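Local coordinates for protein acetylornithine aminotransferase (Aquifex aeolicus, PDB 2EH6) that transfers the amino group of N(2)-acetyl-L-ornithine to 2-oxoglutarate as a pyridoxal-phosphate-dependent homodimer in arginine biosynthesis, at residues F83-S94 with I249-Q260. Residues are numbered along the deposited sequence; the frame is centred on the assembly and turned at random.
Sequences FWTEGKVFFANS and IGAILAREEVAQ. With PLP (pyridoxal-5'-phosphate), chain C.
Strands 87-92 and 250-255 run antiparallel, their axes 162° apart and 4.2 Å at closest approach, with K88–A254, F90–I252 and A92–G250 as hydrogen-bonded pairs. The ladder weakens at one end: G250 N to A92 O is a weak bond, whereas A92 N to G250 O is 2.8 Å. At the other end E256 N donates to E86 O, 3.0 Å, carrying the pairing past the paired strands.

F83 folds back over L253. Its ring lies on L253 CD2, 3.5 Å from the centroid and 16° off the normal, a CH-pi contact, while W84 CD1 sits over the opposite face; a chi1 of -165° swings L253 CG away from the backbone N and carries CD2 to the ring. Were F83 replaced by alanine, L253 CD2 would probably lose its aromatic cover and a gap open beside W84. Further along this face, V89 CG2 meets L253 CG at 3.9 Å, and A251 CB lies against F91 CD1.

These two strands form one end of the seven-stranded mixed sheet of the fold-type I aminotransferase large domain, 250-255 being the antiparallel member beside 236-239. Backbone hydrogen bonds from V89 join edge strand 87-92 to the second subunit. S94, at the N-cap of helix 95-112, places CB 3.4 Å from PLP O1P; its OG is hydrogen-bonded to E97 N of its own chain and to E97 OE2 of the second subunit.

On the other face F90 CB packs on I252 CG1, and K88 CB rests 3.8 Å from A259 CB. Farther out, K88 NZ and E256 OE2 form a long salt bridge, 3.9 Å.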
loop_
_atom_site.group_PDB
_atom_site.type_symbol
_atom_site.label_atom_id
_atom_site.label_comp_id
_atom_site.label_asym_id
_atom_site.label_seq_id
_atom_site.Cartn_x
_atom_site.Cartn_y
_atom_site.Cartn_z
ATOM N N PHE A 83 20.207 7.155 10.415
ATOM C CA PHE A 83 20.111 8.283 9.492
ATOM C C PHE A 83 21.245 9.273 9.802
ATOM O O PHE A 83 21.749 9.309 10.927
ATOM C CB PHE A 83 18.741 8.957 9.632
ATOM C CG PHE A 83 18.358 9.816 8.453
ATOM C CD1 PHE A 83 18.369 9.295 7.161
ATOM C CD2 PHE A 83 17.960 11.136 8.636
ATOM C CE1 PHE A 83 17.990 10.070 6.067
ATOM C CE2 PHE A 83 17.577 11.925 7.551
ATOM C CZ PHE A 83 17.591 11.393 6.262
ATOM N N TRP A 84 21.644 10.069 8.813
ATOM C CA TRP A 84 22.741 11.015 9.003
ATOM C C TRP A 84 22.452 12.161 9.972
ATOM O O TRP A 84 23.377 12.780 10.493
ATOM C CB TRP A 84 23.200 11.588 7.655
ATOM C CG TRP A 84 22.188 12.448 6.963
ATOM C CD1 TRP A 84 21.142 12.028 6.195
ATOM C CD2 TRP A 84 22.116 13.881 6.994
ATOM N NE1 TRP A 84 20.421 13.109 5.745
ATOM C CE2 TRP A 84 20.996 14.258 6.220
ATOM C CE3 TRP A 84 22.889 14.882 7.602
ATOM C CZ2 TRP A 84 20.625 15.599 6.035
ATOM C CZ3 TRP A 84 22.520 16.217 7.420
ATOM C CH2 TRP A 84 21.397 16.561 6.642
ATOM N N THR A 85 21.179 12.457 10.211
ATOM C CA THR A 85 20.825 13.530 11.130
ATOM C C THR A 85 19.522 13.197 11.845
ATOM O O THR A 85 18.985 12.104 11.675
ATOM C CB THR A 85 20.684 14.880 10.389
ATOM O OG1 THR A 85 20.506 15.931 11.346
ATOM C CG2 THR A 85 19.492 14.853 9.437
ATOM N N GLU A 86 19.025 14.127 12.653
ATOM C CA GLU A 86 17.779 13.902 13.378
ATOM C C GLU A 86 16.623 13.924 12.388
ATOM O O GLU A 86 16.579 14.765 11.489
ATOM C CB GLU A 86 17.565 14.988 14.436
ATOM C CG GLU A 86 18.699 15.138 15.431
ATOM C CD GLU A 86 19.093 13.819 16.066
ATOM O OE1 GLU A 86 18.190 13.028 16.421
ATOM O OE2 GLU A 86 20.310 13.576 16.217
ATOM N N GLY A 87 15.683 13.002 12.556
ATOM C CA GLY A 87 14.558 12.946 11.643
ATOM C C GLY A 87 13.346 12.248 12.212
ATOM O O GLY A 87 13.340 11.814 13.364
ATOM N N LYS A 88 12.301 12.151 11.399
ATOM C CA LYS A 88 11.073 11.490 11.814
ATOM C C LYS A 88 10.631 10.524 10.719
ATOM O O LYS A 88 11.100 10.596 9.582
ATOM C CB LYS A 88 9.973 12.517 12.108
ATOM C CG LYS A 88 10.250 13.383 13.339
ATOM C CD LYS A 88 9.068 14.281 13.670
ATOM C CE LYS A 88 9.310 15.088 14.936
ATOM N NZ LYS A 88 9.714 14.225 16.080
ATOM N N VAL A 89 9.715 9.631 11.067
ATOM C CA VAL A 89 9.253 8.615 10.132
ATOM C C VAL A 89 7.742 8.575 9.980
ATOM O O VAL A 89 7.007 8.854 10.926
ATOM C CB VAL A 89 9.723 7.203 10.613
ATOM C CG1 VAL A 89 9.113 6.100 9.737
ATOM C CG2 VAL A 89 11.234 7.128 10.607
ATOM N N PHE A 90 7.289 8.234 8.775
ATOM C CA PHE A 90 5.866 8.063 8.502
ATOM C C PHE A 90 5.791 6.662 7.915
ATOM O O PHE A 90 6.513 6.363 6.969
ATOM C CB PHE A 90 5.333 9.036 7.453
ATOM C CG PHE A 90 3.984 8.633 6.909
ATOM C CD1 PHE A 90 2.840 8.740 7.696
ATOM C CD2 PHE A 90 3.876 8.054 5.643
ATOM C CE1 PHE A 90 1.606 8.270 7.239
ATOM C CE2 PHE A 90 2.650 7.580 5.173
ATOM C CZ PHE A 90 1.509 7.686 5.976
ATOM N N PHE A 91 4.922 5.819 8.465
ATOM C CA PHE A 91 4.800 4.438 7.982
ATOM C C PHE A 91 3.706 4.214 6.948
ATOM O O PHE A 91 2.567 4.625 7.138
ATOM C CB PHE A 91 4.575 3.492 9.165
ATOM C CG PHE A 91 5.797 3.289 10.012
ATOM C CD1 PHE A 91 6.864 2.528 9.543
ATOM C CD2 PHE A 91 5.891 3.873 11.273
ATOM C CE1 PHE A 91 8.017 2.350 10.315
ATOM C CE2 PHE A 91 7.038 3.702 12.059
ATOM C CZ PHE A 91 8.106 2.937 11.575
ATOM N N ALA A 92 4.068 3.550 5.851
ATOM C CA ALA A 92 3.124 3.245 4.784
ATOM C C ALA A 92 3.084 1.721 4.607
ATOM O O ALA A 92 3.545 0.983 5.481
ATOM C CB ALA A 92 3.559 3.928 3.487
ATOM N N ASN A 93 2.563 1.242 3.480
ATOM C CA ASN A 93 2.467 -0.208 3.281
ATOM C C ASN A 93 3.244 -0.730 2.097
ATOM O O ASN A 93 3.317 -1.940 1.891
ATOM C CB ASN A 93 1.005 -0.607 3.101
ATOM C CG ASN A 93 0.156 -0.205 4.270
ATOM O OD1 ASN A 93 0.173 -0.855 5.316
ATOM N ND2 ASN A 93 -0.587 0.890 4.112
ATOM N N SER A 94 3.825 0.173 1.321
ATOM C CA SER A 94 4.553 -0.234 0.132
ATOM C C SER A 94 5.554 0.816 -0.267
ATOM O O SER A 94 5.561 1.923 0.275
ATOM C CB SER A 94 3.580 -0.429 -1.029
ATOM O OG SER A 94 2.912 0.799 -1.319
ATOM N N ILE A 249 5.378 -3.418 4.173
ATOM C CA ILE A 249 5.671 -2.243 4.983
ATOM C C ILE A 249 6.401 -1.230 4.119
ATOM O O ILE A 249 7.068 -1.582 3.149
ATOM C CB ILE A 249 6.546 -2.609 6.217
ATOM C CG1 ILE A 249 6.673 -1.401 7.155
ATOM C CG2 ILE A 249 7.923 -3.078 5.760
ATOM C CD1 ILE A 249 7.350 -1.724 8.500
ATOM N N GLY A 250 6.258 0.042 4.470
ATOM C CA GLY A 250 6.926 1.087 3.727
ATOM C C GLY A 250 7.110 2.257 4.672
ATOM O O GLY A 250 6.530 2.280 5.755
ATOM N N ALA A 251 7.928 3.220 4.281
ATOM C CA ALA A 251 8.126 4.383 5.130
ATOM C C ALA A 251 8.990 5.432 4.481
ATOM O O ALA A 251 9.743 5.158 3.542
ATOM C CB ALA A 251 8.764 3.965 6.454
ATOM N N ILE A 252 8.846 6.658 4.965
ATOM C CA ILE A 252 9.708 7.723 4.507
ATOM C C ILE A 252 10.327 8.231 5.796
ATOM O O ILE A 252 9.692 8.203 6.859
ATOM C CB ILE A 252 8.962 8.883 3.806
ATOM C CG1 ILE A 252 7.918 9.494 4.736
ATOM C CG2 ILE A 252 8.360 8.398 2.501
ATOM C CD1 ILE A 252 7.361 10.819 4.208
ATOM N N LEU A 253 11.582 8.639 5.705
ATOM C CA LEU A 253 12.304 9.178 6.842
ATOM C C LEU A 253 12.742 10.536 6.328
ATOM O O LEU A 253 13.319 10.635 5.245
ATOM C CB LEU A 253 13.523 8.307 7.174
ATOM C CG LEU A 253 14.199 8.523 8.534
ATOM C CD1 LEU A 253 15.274 7.470 8.738
ATOM C CD2 LEU A 253 14.788 9.925 8.616
ATOM N N ALA A 254 12.446 11.582 7.091
ATOM C CA ALA A 254 12.795 12.939 6.686
ATOM C C ALA A 254 13.444 13.683 7.836
ATOM O O ALA A 254 13.038 13.539 8.988
ATOM C CB ALA A 254 11.539 13.688 6.228
ATOM N N ARG A 255 14.453 14.489 7.531
ATOM C CA ARG A 255 15.104 15.231 8.595
ATOM C C ARG A 255 14.063 16.134 9.257
ATOM O O ARG A 255 13.081 16.544 8.625
ATOM C CB ARG A 255 16.301 16.025 8.048
ATOM C CG ARG A 255 15.991 17.076 7.008
ATOM C CD ARG A 255 17.302 17.631 6.436
ATOM N NE ARG A 255 17.076 18.754 5.535
ATOM C CZ ARG A 255 16.664 19.956 5.924
ATOM N NH1 ARG A 255 16.435 20.203 7.209
ATOM N NH2 ARG A 255 16.461 20.908 5.023
ATOM N N GLU A 256 14.269 16.392 10.545
ATOM C CA GLU A 256 13.384 17.207 11.380
ATOM C C GLU A 256 12.667 18.392 10.744
ATOM O O GLU A 256 11.448 18.525 10.862
ATOM C CB GLU A 256 14.161 17.733 12.586
ATOM C CG GLU A 256 14.467 16.718 13.654
ATOM C CD GLU A 256 13.232 16.255 14.391
ATOM O OE1 GLU A 256 12.214 16.979 14.393
ATOM O OE2 GLU A 256 13.289 15.166 14.986
ATOM N N GLU A 257 13.424 19.271 10.097
ATOM C CA GLU A 257 12.829 20.460 9.500
ATOM C C GLU A 257 11.795 20.192 8.416
ATOM O O GLU A 257 10.786 20.887 8.335
ATOM C CB GLU A 257 13.911 21.376 8.937
ATOM C CG GLU A 257 13.328 22.593 8.246
ATOM C CD GLU A 257 14.379 23.486 7.654
ATOM O OE1 GLU A 257 15.405 22.960 7.171
ATOM O OE2 GLU A 257 14.171 24.716 7.657
ATOM N N VAL A 258 12.044 19.199 7.573
ATOM C CA VAL A 258 11.090 18.892 6.517
ATOM C C VAL A 258 9.893 18.149 7.113
ATOM O O VAL A 258 8.741 18.456 6.800
ATOM C CB VAL A 258 11.749 18.044 5.406
ATOM C CG1 VAL A 258 10.738 17.736 4.310
ATOM C CG2 VAL A 258 12.936 18.797 4.821
ATOM N N ALA A 259 10.172 17.195 7.995
ATOM C CA ALA A 259 9.130 16.400 8.635
ATOM C C ALA A 259 8.050 17.249 9.293
ATOM O O ALA A 259 6.898 16.822 9.412
ATOM C CB ALA A 259 9.751 15.465 9.666
ATOM N N GLN A 260 8.424 18.450 9.721
ATOM C CA GLN A 260 7.486 19.353 10.375
ATOM C C GLN A 260 6.231 19.592 9.554
ATOM O O GLN A 260 5.144 19.729 10.108
ATOM C CB GLN A 260 8.157 20.706 10.663
ATOM C CG GLN A 260 9.364 20.644 11.590
ATOM C CD GLN A 260 9.028 20.076 12.957
ATOM O OE1 GLN A 260 8.180 20.612 13.674
ATOM N NE2 GLN A 260 9.695 18.981 13.327
HETATM N N1 PLP C . 10.834 2.375 -5.946
HETATM C C2 PLP C . 11.889 1.559 -6.129
HETATM C C2A PLP C . 13.278 2.133 -6.243
HETATM C C3 PLP C . 11.705 0.164 -6.213
HETATM O O3 PLP C . 12.775 -0.667 -6.397
HETATM C C4 PLP C . 10.377 -0.365 -6.100
HETATM C C4A PLP C . 10.186 -1.833 -6.176
HETATM C C5 PLP C . 9.271 0.557 -5.908
HETATM C C6 PLP C . 9.560 1.928 -5.837
HETATM C C5A PLP C . 7.839 0.061 -5.789
HETATM O O4P PLP C . 7.651 -0.537 -4.505
HETATM P P PLP C . 6.125 -1.077 -4.385
HETATM O O1P PLP C . 5.965 -1.690 -3.046
HETATM O O2P PLP C . 5.065 0.103 -4.549
HETATM O O3P PLP C . 5.866 -2.182 -5.527
HETATM O O HOH W 1 13.667 12.868 15.627
#